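PDB 3UW2: Phosphoglucomutase/phosphomannomutase family protein from Burkholderia thailandensis, which probably acts as an intramolecular phosphotransferase of the phosphohexose mutase family, moving phosphate between positions on a sugar phosphate with the help of a divalent metal. Local coordinates for residues R184-I189 / T211-A216; E220-F225 / I249-A254; E373-V378 / A383-L388. All coordinates share one frame; numbering follows the deposited sequence.

Contact 1 (R184-I189 / T211-A216); sequences RIVGDI and TRLFKA
Leu-213 lies against Ile-185 where helix 206-216 packs on helix 178-186, both in domain II, an alpha/beta/alpha domain of the phosphohexose mutase fold. Its CG stands anti to the backbone N (chi1 173°), and although the side chain does not start out pointing at the neighbouring helix, both methyls end up there. CD1 meets Ile-185 CG2 at 3.9 Å, with Ile-185 CB only slightly farther off; CD2 reaches Ile-185 CD1 at 4.1 Å. The side chains cross at about a right angle, CD1 of the leucine lying by the CB-CG2 branch of the isoleucine and CD2 by its CD1. Leu-213 CD1 also borders Val-186 CG2, more loosely, at 4.3 Å. Ile-185 is buried and also touches Trp-358 and Tyr-366 of domain III, so it lies between helix 206-216 and the neighbouring domain. One turn later Ala-216, whose N bonds to Arg-212 O, faces the same neighbour. The CA atoms of Ala-216 and Val-186 are the nearest pair, 6.9 Å apart. Here the contact is tightest: Ala-216 CB touches Val-186 CG2, the branch anti to the valine's carbonyl carbon, at 3.6 Å.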
loop_
_atom_site.group_PDB
_atom_site.type_symbol
_atom_site.label_atom_id
_atom_site.label_comp_id
_atom_site.label_asym_id
_atom_site.label_seq_id
_atom_site.Cartn_x
_atom_site.Cartn_y
_atom_site.Cartn_z
ATOM N N ARG A 184 0.133 -21.431 -1.946
ATOM C CA ARG A 184 -0.965 -20.912 -2.754
ATOM C C ARG A 184 -0.364 -20.112 -3.911
ATOM O O ARG A 184 -0.851 -20.205 -5.042
ATOM C CB ARG A 184 -1.992 -20.134 -1.902
ATOM C CG ARG A 184 -2.921 -19.224 -2.683
ATOM C CD ARG A 184 -3.904 -19.975 -3.604
ATOM N NE ARG A 184 -4.811 -19.033 -4.265
ATOM C CZ ARG A 184 -4.491 -18.322 -5.355
ATOM N NH1 ARG A 184 -3.284 -18.436 -5.937
ATOM N NH2 ARG A 184 -5.366 -17.472 -5.866
ATOM N N ILE A 185 0.685 -19.337 -3.661
ATOM C CA ILE A 185 1.319 -18.577 -4.719
ATOM C C ILE A 185 2.128 -19.456 -5.735
ATOM O O ILE A 185 2.011 -19.308 -6.988
ATOM C CB ILE A 185 2.194 -17.443 -4.139
ATOM C CG1 ILE A 185 1.284 -16.391 -3.397
ATOM C CG2 ILE A 185 2.960 -16.808 -5.289
ATOM C CD1 ILE A 185 2.072 -15.372 -2.568
ATOM N N VAL A 186 2.937 -20.350 -5.177
ATOM C CA VAL A 186 3.790 -21.287 -5.939
ATOM C C VAL A 186 2.991 -22.210 -6.866
ATOM O O VAL A 186 3.398 -22.427 -8.001
ATOM C CB VAL A 186 4.737 -22.049 -4.961
ATOM C CG1 VAL A 186 5.367 -23.300 -5.580
ATOM C CG2 VAL A 186 5.829 -21.088 -4.485
ATOM N N GLY A 187 1.855 -22.730 -6.388
ATOM C CA GLY A 187 0.980 -23.592 -7.185
ATOM C C GLY A 187 0.304 -22.843 -8.342
ATOM O O GLY A 187 -0.186 -23.485 -9.241
ATOM N N ASP A 188 0.276 -21.496 -8.343
ATOM C CA ASP A 188 -0.344 -20.755 -9.485
ATOM C C ASP A 188 0.684 -20.014 -10.350
ATOM O O ASP A 188 0.357 -19.562 -11.425
ATOM C CB ASP A 188 -1.476 -19.763 -9.057
ATOM C CG ASP A 188 -2.274 -19.193 -10.279
ATOM O OD1 ASP A 188 -2.827 -19.980 -11.109
ATOM O OD2 ASP A 188 -2.352 -17.944 -10.432
ATOM N N ILE A 189 1.903 -19.854 -9.871
ATOM C CA ILE A 189 2.913 -19.141 -10.630
ATOM C C ILE A 189 4.135 -20.030 -10.871
ATOM O O ILE A 189 4.775 -20.530 -9.941
ATOM C CB ILE A 189 3.330 -17.813 -9.938
ATOM C CG1 ILE A 189 2.152 -16.813 -9.856
ATOM C CG2 ILE A 189 4.521 -17.238 -10.716
ATOM C CD1 ILE A 189 2.468 -15.533 -9.032
ATOM N N THR A 211 12.011 -13.974 1.006
ATOM C CA THR A 211 13.133 -14.781 0.512
ATOM C C THR A 211 12.709 -16.220 0.332
ATOM O O THR A 211 13.025 -16.828 -0.687
ATOM C CB THR A 211 14.415 -14.622 1.362
ATOM O OG1 THR A 211 14.107 -14.866 2.747
ATOM C CG2 THR A 211 14.926 -13.173 1.209
ATOM N N ARG A 212 11.955 -16.746 1.310
ATOM C CA ARG A 212 11.349 -18.077 1.207
ATOM C C ARG A 212 10.525 -18.211 -0.083
ATOM O O ARG A 212 10.695 -19.202 -0.815
ATOM C CB ARG A 212 10.427 -18.347 2.382
ATOM C CG ARG A 212 9.764 -19.719 2.334
ATOM C CD ARG A 212 8.936 -19.992 3.603
ATOM N NE ARG A 212 8.256 -21.260 3.317
ATOM C CZ ARG A 212 7.340 -21.859 4.064
ATOM N NH1 ARG A 212 6.977 -21.353 5.212
ATOM N NH2 ARG A 212 6.846 -23.024 3.641
ATOM N N LEU A 213 9.651 -17.239 -0.339
ATOM C CA LEU A 213 8.762 -17.261 -1.534
ATOM C C LEU A 213 9.548 -17.269 -2.837
ATOM O O LEU A 213 9.304 -18.135 -3.682
ATOM C CB LEU A 213 7.762 -16.078 -1.524
ATOM C CG LEU A 213 6.906 -15.865 -2.758
ATOM C CD1 LEU A 213 6.002 -17.106 -2.901
ATOM C CD2 LEU A 213 6.064 -14.561 -2.678
ATOM N N PHE A 214 10.477 -16.310 -3.011
ATOM C CA PHE A 214 11.180 -16.211 -4.274
ATOM C C PHE A 214 12.148 -17.396 -4.479
ATOM O O PHE A 214 12.355 -17.852 -5.615
ATOM C CB PHE A 214 11.843 -14.835 -4.447
ATOM C CG PHE A 214 10.870 -13.673 -4.325
ATOM C CD1 PHE A 214 9.580 -13.728 -4.902
ATOM C CD2 PHE A 214 11.250 -12.517 -3.653
ATOM C CE1 PHE A 214 8.666 -12.654 -4.799
ATOM C CE2 PHE A 214 10.364 -11.447 -3.494
ATOM C CZ PHE A 214 9.069 -11.490 -4.086
ATOM N N LYS A 215 12.692 -17.959 -3.382
ATOM C CA LYS A 215 13.437 -19.236 -3.532
ATOM C C LYS A 215 12.541 -20.373 -3.986
ATOM O O LYS A 215 12.962 -21.201 -4.820
ATOM C CB LYS A 215 14.255 -19.638 -2.278
ATOM C CG LYS A 215 15.472 -18.763 -2.107
ATOM C CD LYS A 215 16.274 -19.068 -0.841
ATOM C CE LYS A 215 17.720 -18.672 -1.161
ATOM N NZ LYS A 215 18.742 -18.804 -0.071
ATOM N N ALA A 216 11.342 -20.434 -3.402
ATOM C CA ALA A 216 10.333 -21.412 -3.781
ATOM C C ALA A 216 9.927 -21.263 -5.271
ATOM O O ALA A 216 9.558 -22.241 -5.917
ATOM C CB ALA A 216 9.088 -21.257 -2.915
#

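Contact 2 (E220-F225 / I249-A254); sequences ELVELF and IAKLKA
Lys-251 of helix 246-254 lays its aliphatic chain over Val-222 and Leu-224 of strand 221-224. The strand is an outermost one of the four-stranded mixed sheet of domain II. Together with the parallel strand 259-263, which follows the helix, it forms a beta-alpha-beta crossover that passes over strand 197-200, lying between the two.

All the contact across the two segments is apolar. Val-222 offers one branch: CG1, anti to its own backbone N, meets Lys-251 CG at 3.9 Å and Lys-251 CD at 4.1 Å. Leu-224 works with both methyls, CD1 lying 4.1 Å from Lys-251 CB and CD2 3.7 Å from Lys-251 CE. The lysine can serve both residues because its chain is folded, not extended: bends at chi2 (54°) and chi3 (90°) bring CE round toward Leu-224 after CG and CD have met Val-222. Both pairs run at a slant to each other.

The hydrogen bonding belongs to the flanks. Val-222 and Leu-224, two residues apart on the strand, point to the same face; their backbones pair with Leu-197, Val-199 and Ala-201. Leu-221, just before Val-222, faces the other way and packs on helix 206-216. In the helix, Lys-251 O accepts from Thr-255 OG1.

Lysine methylenes meet valine and leucine methyls, so the attachment near the surface is apolar, and the ammonium group takes no part in the contact between the two segments.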
loop_
_atom_site.group_PDB
_atom_site.type_symbol
_atom_site.label_atom_id
_atom_site.label_comp_id
_atom_site.label_asym_id
_atom_site.label_seq_id
_atom_site.Cartn_x
_atom_site.Cartn_y
_atom_site.Cartn_z
ATOM N N GLU A 220 17.440 -17.397 -7.480
ATOM C CA GLU A 220 18.624 -17.133 -6.649
ATOM C C GLU A 220 18.579 -15.696 -6.166
ATOM O O GLU A 220 18.176 -14.792 -6.900
ATOM C CB GLU A 220 19.940 -17.391 -7.422
ATOM C CG GLU A 220 20.361 -18.834 -7.348
ATOM C CD GLU A 220 21.628 -19.099 -8.157
ATOM O OE1 GLU A 220 21.659 -20.142 -8.881
ATOM O OE2 GLU A 220 22.576 -18.258 -8.078
ATOM N N LEU A 221 18.972 -15.483 -4.923
ATOM C CA LEU A 221 18.764 -14.191 -4.268
ATOM C C LEU A 221 20.070 -13.602 -3.795
ATOM O O LEU A 221 20.940 -14.350 -3.382
ATOM C CB LEU A 221 17.841 -14.370 -3.085
ATOM C CG LEU A 221 16.479 -14.987 -3.371
ATOM C CD1 LEU A 221 15.690 -14.928 -2.068
ATOM C CD2 LEU A 221 15.686 -14.335 -4.506
ATOM N N VAL A 222 20.242 -12.298 -3.954
ATOM C CA VAL A 222 21.278 -11.629 -3.234
ATOM C C VAL A 222 20.506 -10.821 -2.176
ATOM O O VAL A 222 19.807 -9.886 -2.501
ATOM C CB VAL A 222 22.150 -10.668 -4.075
ATOM C CG1 VAL A 222 23.283 -10.247 -3.174
ATOM C CG2 VAL A 222 22.716 -11.344 -5.317
ATOM N N GLU A 223 20.622 -11.223 -0.908
ATOM C CA GLU A 223 19.836 -10.625 0.143
ATOM C C GLU A 223 20.475 -9.369 0.794
ATOM O O GLU A 223 21.690 -9.343 1.139
ATOM C CB GLU A 223 19.567 -11.699 1.206
ATOM C CG GLU A 223 18.832 -12.902 0.605
ATOM C CD GLU A 223 18.444 -13.949 1.627
ATOM O OE1 GLU A 223 18.159 -13.614 2.798
ATOM O OE2 GLU A 223 18.370 -15.129 1.253
ATOM N N LEU A 224 19.632 -8.376 1.048
ATOM C CA LEU A 224 20.050 -7.193 1.772
ATOM C C LEU A 224 19.115 -6.982 2.955
ATOM O O LEU A 224 17.915 -6.813 2.750
ATOM C CB LEU A 224 20.021 -5.935 0.870
ATOM C CG LEU A 224 21.154 -5.797 -0.145
ATOM C CD1 LEU A 224 20.713 -4.784 -1.224
ATOM C CD2 LEU A 224 22.460 -5.413 0.532
ATOM N N PHE A 225 19.646 -7.035 4.183
ATOM C CA PHE A 225 18.882 -6.682 5.403
ATOM C C PHE A 225 17.569 -7.492 5.516
ATOM O O PHE A 225 16.490 -6.929 5.741
ATOM C CB PHE A 225 18.604 -5.153 5.468
ATOM C CG PHE A 225 19.722 -4.349 4.926
ATOM C CD1 PHE A 225 21.010 -4.446 5.486
ATOM C CD2 PHE A 225 19.520 -3.463 3.872
ATOM C CE1 PHE A 225 22.080 -3.702 4.967
ATOM C CE2 PHE A 225 20.596 -2.721 3.354
ATOM C CZ PHE A 225 21.876 -2.830 3.894
ATOM N N ILE A 249 20.826 -0.622 -5.616
ATOM C CA ILE A 249 21.400 -0.141 -6.888
ATOM C C ILE A 249 22.878 -0.573 -6.939
ATOM O O ILE A 249 23.371 -1.070 -7.962
ATOM C CB ILE A 249 21.271 1.391 -7.033
ATOM C CG1 ILE A 249 19.843 1.807 -7.435
ATOM C CG2 ILE A 249 22.345 2.005 -7.986
ATOM C CD1 ILE A 249 19.541 3.266 -7.158
ATOM N N ALA A 250 23.586 -0.399 -5.811
ATOM C CA ALA A 250 24.999 -0.756 -5.733
ATOM C C ALA A 250 25.168 -2.262 -5.881
ATOM O O ALA A 250 26.119 -2.712 -6.505
ATOM C CB ALA A 250 25.632 -0.246 -4.430
ATOM N N LYS A 251 24.287 -3.051 -5.289
ATOM C CA LYS A 251 24.358 -4.482 -5.379
ATOM C C LYS A 251 24.116 -5.021 -6.784
ATOM O O LYS A 251 24.764 -6.001 -7.187
ATOM C CB LYS A 251 23.330 -5.117 -4.419
ATOM C CG LYS A 251 23.677 -6.499 -3.983
ATOM C CD LYS A 251 25.092 -6.594 -3.362
ATOM C CE LYS A 251 25.073 -6.362 -1.860
ATOM N NZ LYS A 251 26.503 -6.230 -1.399
ATOM N N LEU A 252 23.165 -4.410 -7.510
ATOM C CA LEU A 252 22.952 -4.708 -8.891
ATOM C C LEU A 252 24.212 -4.351 -9.766
ATOM O O LEU A 252 24.453 -5.031 -10.797
ATOM C CB LEU A 252 21.650 -4.039 -9.415
ATOM C CG LEU A 252 20.296 -4.674 -8.933
ATOM C CD1 LEU A 252 19.154 -3.683 -9.138
ATOM C CD2 LEU A 252 19.993 -5.971 -9.679
ATOM N N LYS A 253 24.972 -3.303 -9.410
ATOM C CA LYS A 253 26.236 -3.012 -10.159
ATOM C C LYS A 253 27.294 -4.057 -9.851
ATOM O O LYS A 253 28.096 -4.381 -10.694
ATOM C CB LYS A 253 26.807 -1.599 -9.890
ATOM C CG LYS A 253 26.009 -0.452 -10.523
ATOM C CD LYS A 253 26.522 0.947 -10.161
ATOM C CE LYS A 253 25.399 2.012 -10.280
ATOM N NZ LYS A 253 24.289 1.717 -11.268
ATOM N N ALA A 254 27.294 -4.596 -8.630
ATOM C CA ALA A 254 28.437 -5.376 -8.175
ATOM C C ALA A 254 28.258 -6.892 -8.231
ATOM O O ALA A 254 29.165 -7.621 -7.866
ATOM C CB ALA A 254 28.862 -4.924 -6.797
#

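Contact 3 (E373-V378 / A383-L388); sequences EILARV and ALLNGL
The shortest polar bond here, Gly-387 N to Ala-383 O at 2.9 Å, closes the helical turn that presents Leu-384 and Leu-385 to Leu-375 and Val-378. Across the contact, a type I beta turn runs from Leu-375 to Val-378 at the end of helix 364-375, drawn together by Val-378 N bonding to Leu-375 O. Two consecutive helices of the alpha/beta/alpha domain III thus pack through aliphatic side chains: the chain leaves helix 364-375 and, after a short connection, comes back alongside in helix 381-386.

Leu-384 carries most of the packing, and chiefly through one methyl. Its CG is anti to the backbone N (chi1 -174°), which sends CD2 in among three residues: Leu-375 CD2 and Val-378 CG2 each lie 4.0 Å from it, and Ile-374 CG2 is a little farther, at 4.2 Å. Val-378 crosses Leu-384 at about a right angle. Leu-375 divides its CD2 between two partners, since that methyl also rests 4.0 Å from Leu-385 CG.

Leu-375 and Leu-385 go on to touch Ile-259 of strand 259-263, so their cluster reaches into domain II; Val-378 O also accepts a hydrogen bond from Arg-193 NH2. Glycerol, probably from the crystallisation liquor, is hydrogen-bonded to Leu-384 O. Since only aliphatic carbons meet across the two segments, the join is hydrophobic and undirected, while backbone bonds within each segment set its shape.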
loop_
_atom_site.group_PDB
_atom_site.type_symbol
_atom_site.label_atom_id
_atom_site.label_comp_id
_atom_site.label_asym_id
_atom_site.label_seq_id
_atom_site.Cartn_x
_atom_site.Cartn_y
_atom_site.Cartn_z
ATOM N N GLU A 373 6.832 -13.432 -12.918
ATOM C CA GLU A 373 6.153 -14.253 -13.924
ATOM C C GLU A 373 6.280 -13.627 -15.338
ATOM O O GLU A 373 6.503 -14.348 -16.334
ATOM C CB GLU A 373 4.670 -14.350 -13.568
ATOM C CG GLU A 373 3.845 -15.168 -14.567
ATOM C CD GLU A 373 2.395 -15.286 -14.114
ATOM O OE1 GLU A 373 1.612 -14.272 -14.145
ATOM O OE2 GLU A 373 2.050 -16.391 -13.701
ATOM N N ILE A 374 6.101 -12.306 -15.397
ATOM C CA ILE A 374 6.200 -11.553 -16.630
ATOM C C ILE A 374 7.654 -11.363 -17.079
ATOM O O ILE A 374 7.971 -11.646 -18.244
ATOM C CB ILE A 374 5.514 -10.183 -16.502
ATOM C CG1 ILE A 374 3.985 -10.364 -16.263
ATOM C CG2 ILE A 374 5.770 -9.327 -17.750
ATOM C CD1 ILE A 374 3.244 -9.117 -15.852
ATOM N N LEU A 375 8.519 -10.864 -16.180
ATOM C CA LEU A 375 9.941 -10.594 -16.472
ATOM C C LEU A 375 10.667 -11.872 -16.923
ATOM O O LEU A 375 11.508 -11.845 -17.832
ATOM C CB LEU A 375 10.641 -10.037 -15.222
ATOM C CG LEU A 375 10.184 -8.627 -14.788
ATOM C CD1 LEU A 375 11.068 -8.120 -13.639
ATOM C CD2 LEU A 375 10.106 -7.650 -15.950
ATOM N N ALA A 376 10.300 -13.011 -16.340
ATOM C CA ALA A 376 10.990 -14.253 -16.702
ATOM C C ALA A 376 10.765 -14.695 -18.156
ATOM O O ALA A 376 11.503 -15.516 -18.671
ATOM C CB ALA A 376 10.658 -15.384 -15.699
ATOM N N ARG A 377 9.763 -14.150 -18.822
ATOM C CA ARG A 377 9.547 -14.466 -20.262
ATOM C C ARG A 377 10.527 -13.779 -21.218
ATOM O O ARG A 377 10.488 -14.031 -22.407
ATOM C CB ARG A 377 8.082 -14.178 -20.655
ATOM C CG ARG A 377 7.146 -15.039 -19.807
ATOM C CD ARG A 377 5.696 -14.557 -19.860
ATOM N NE ARG A 377 4.798 -15.493 -19.159
ATOM C CZ ARG A 377 3.649 -15.113 -18.618
ATOM N NH1 ARG A 377 3.297 -13.832 -18.651
ATOM N NH2 ARG A 377 2.889 -15.986 -17.995
ATOM N N VAL A 378 11.410 -12.909 -20.721
ATOM C CA VAL A 378 12.296 -12.169 -21.647
ATOM C C VAL A 378 13.747 -12.325 -21.211
ATOM O O VAL A 378 14.020 -12.671 -20.070
ATOM C CB VAL A 378 11.914 -10.661 -21.781
ATOM C CG1 VAL A 378 10.479 -10.503 -22.324
ATOM C CG2 VAL A 378 12.134 -9.903 -20.454
ATOM N N ALA A 383 15.446 -4.082 -19.957
ATOM C CA ALA A 383 15.042 -3.442 -21.245
ATOM C C ALA A 383 13.495 -3.382 -21.317
ATOM O O ALA A 383 12.921 -2.343 -21.664
ATOM C CB ALA A 383 15.657 -4.156 -22.463
ATOM N N LEU A 384 12.827 -4.479 -20.939
ATOM C CA LEU A 384 11.350 -4.530 -20.861
ATOM C C LEU A 384 10.810 -3.451 -19.933
ATOM O O LEU A 384 9.918 -2.704 -20.302
ATOM C CB LEU A 384 10.859 -5.910 -20.426
ATOM C CG LEU A 384 9.334 -6.193 -20.433
ATOM C CD1 LEU A 384 8.727 -6.116 -21.836
ATOM C CD2 LEU A 384 8.985 -7.524 -19.808
ATOM N N LEU A 385 11.385 -3.308 -18.744
ATOM C CA LEU A 385 10.896 -2.276 -17.815
ATOM C C LEU A 385 11.235 -0.866 -18.290
ATOM O O LEU A 385 10.367 0.003 -18.305
ATOM C CB LEU A 385 11.506 -2.464 -16.413
ATOM C CG LEU A 385 10.995 -3.730 -15.669
ATOM C CD1 LEU A 385 11.951 -4.029 -14.530
ATOM C CD2 LEU A 385 9.594 -3.535 -15.120
ATOM N N ASN A 386 12.479 -0.640 -18.690
ATOM C CA ASN A 386 12.874 0.699 -19.156
ATOM C C ASN A 386 12.086 1.178 -20.364
ATOM O O ASN A 386 11.954 2.377 -20.575
ATOM C CB ASN A 386 14.395 0.836 -19.405
ATOM C CG ASN A 386 15.194 0.831 -18.078
ATOM O OD1 ASN A 386 14.810 1.508 -17.106
ATOM N ND2 ASN A 386 16.290 0.055 -18.029
ATOM N N GLY A 387 11.612 0.250 -21.175
ATOM C CA GLY A 387 10.948 0.646 -22.391
ATOM C C GLY A 387 9.457 0.934 -22.183
ATOM O O GLY A 387 8.816 1.367 -23.114
ATOM N N LEU A 388 8.918 0.691 -20.976
ATOM C CA LEU A 388 7.561 1.161 -20.627
ATOM C C LEU A 388 7.457 2.652 -20.898
ATOM O O LEU A 388 8.455 3.321 -20.871
ATOM C CB LEU A 388 7.233 0.812 -19.172
ATOM C CG LEU A 388 6.941 -0.707 -18.966
ATOM C CD1 LEU A 388 7.124 -1.059 -17.515
ATOM C CD2 LEU A 388 5.527 -0.997 -19.377
#

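How the contacts relate
Contacts 1 and 2 lie in domain II, with centres 20 Å apart, and touch where helix 206-216 of contact 1 packs on strand 221-224 of contact 2: Leu-221 CD1 sits 3.6 Å from Thr-211 O. Leu-221 faces helix 206-216, whereas Val-222 and Leu-224 face helix 246-254, so the two helices cover opposite faces of the edge strand. Contact 3, in domain III, centres 19 Å from each. It touches contact 1 where Ile-189 CG1 comes within 3.9 Å of Glu-373 OE2, and Arg-357 forms salt bridges with both Asp-188 and Glu-373. From contact 2 it stays about 9 Å off at the nearest atoms. All three are structural packing away from the zinc ion held by Asp-264, Asp-266 and Asp-268.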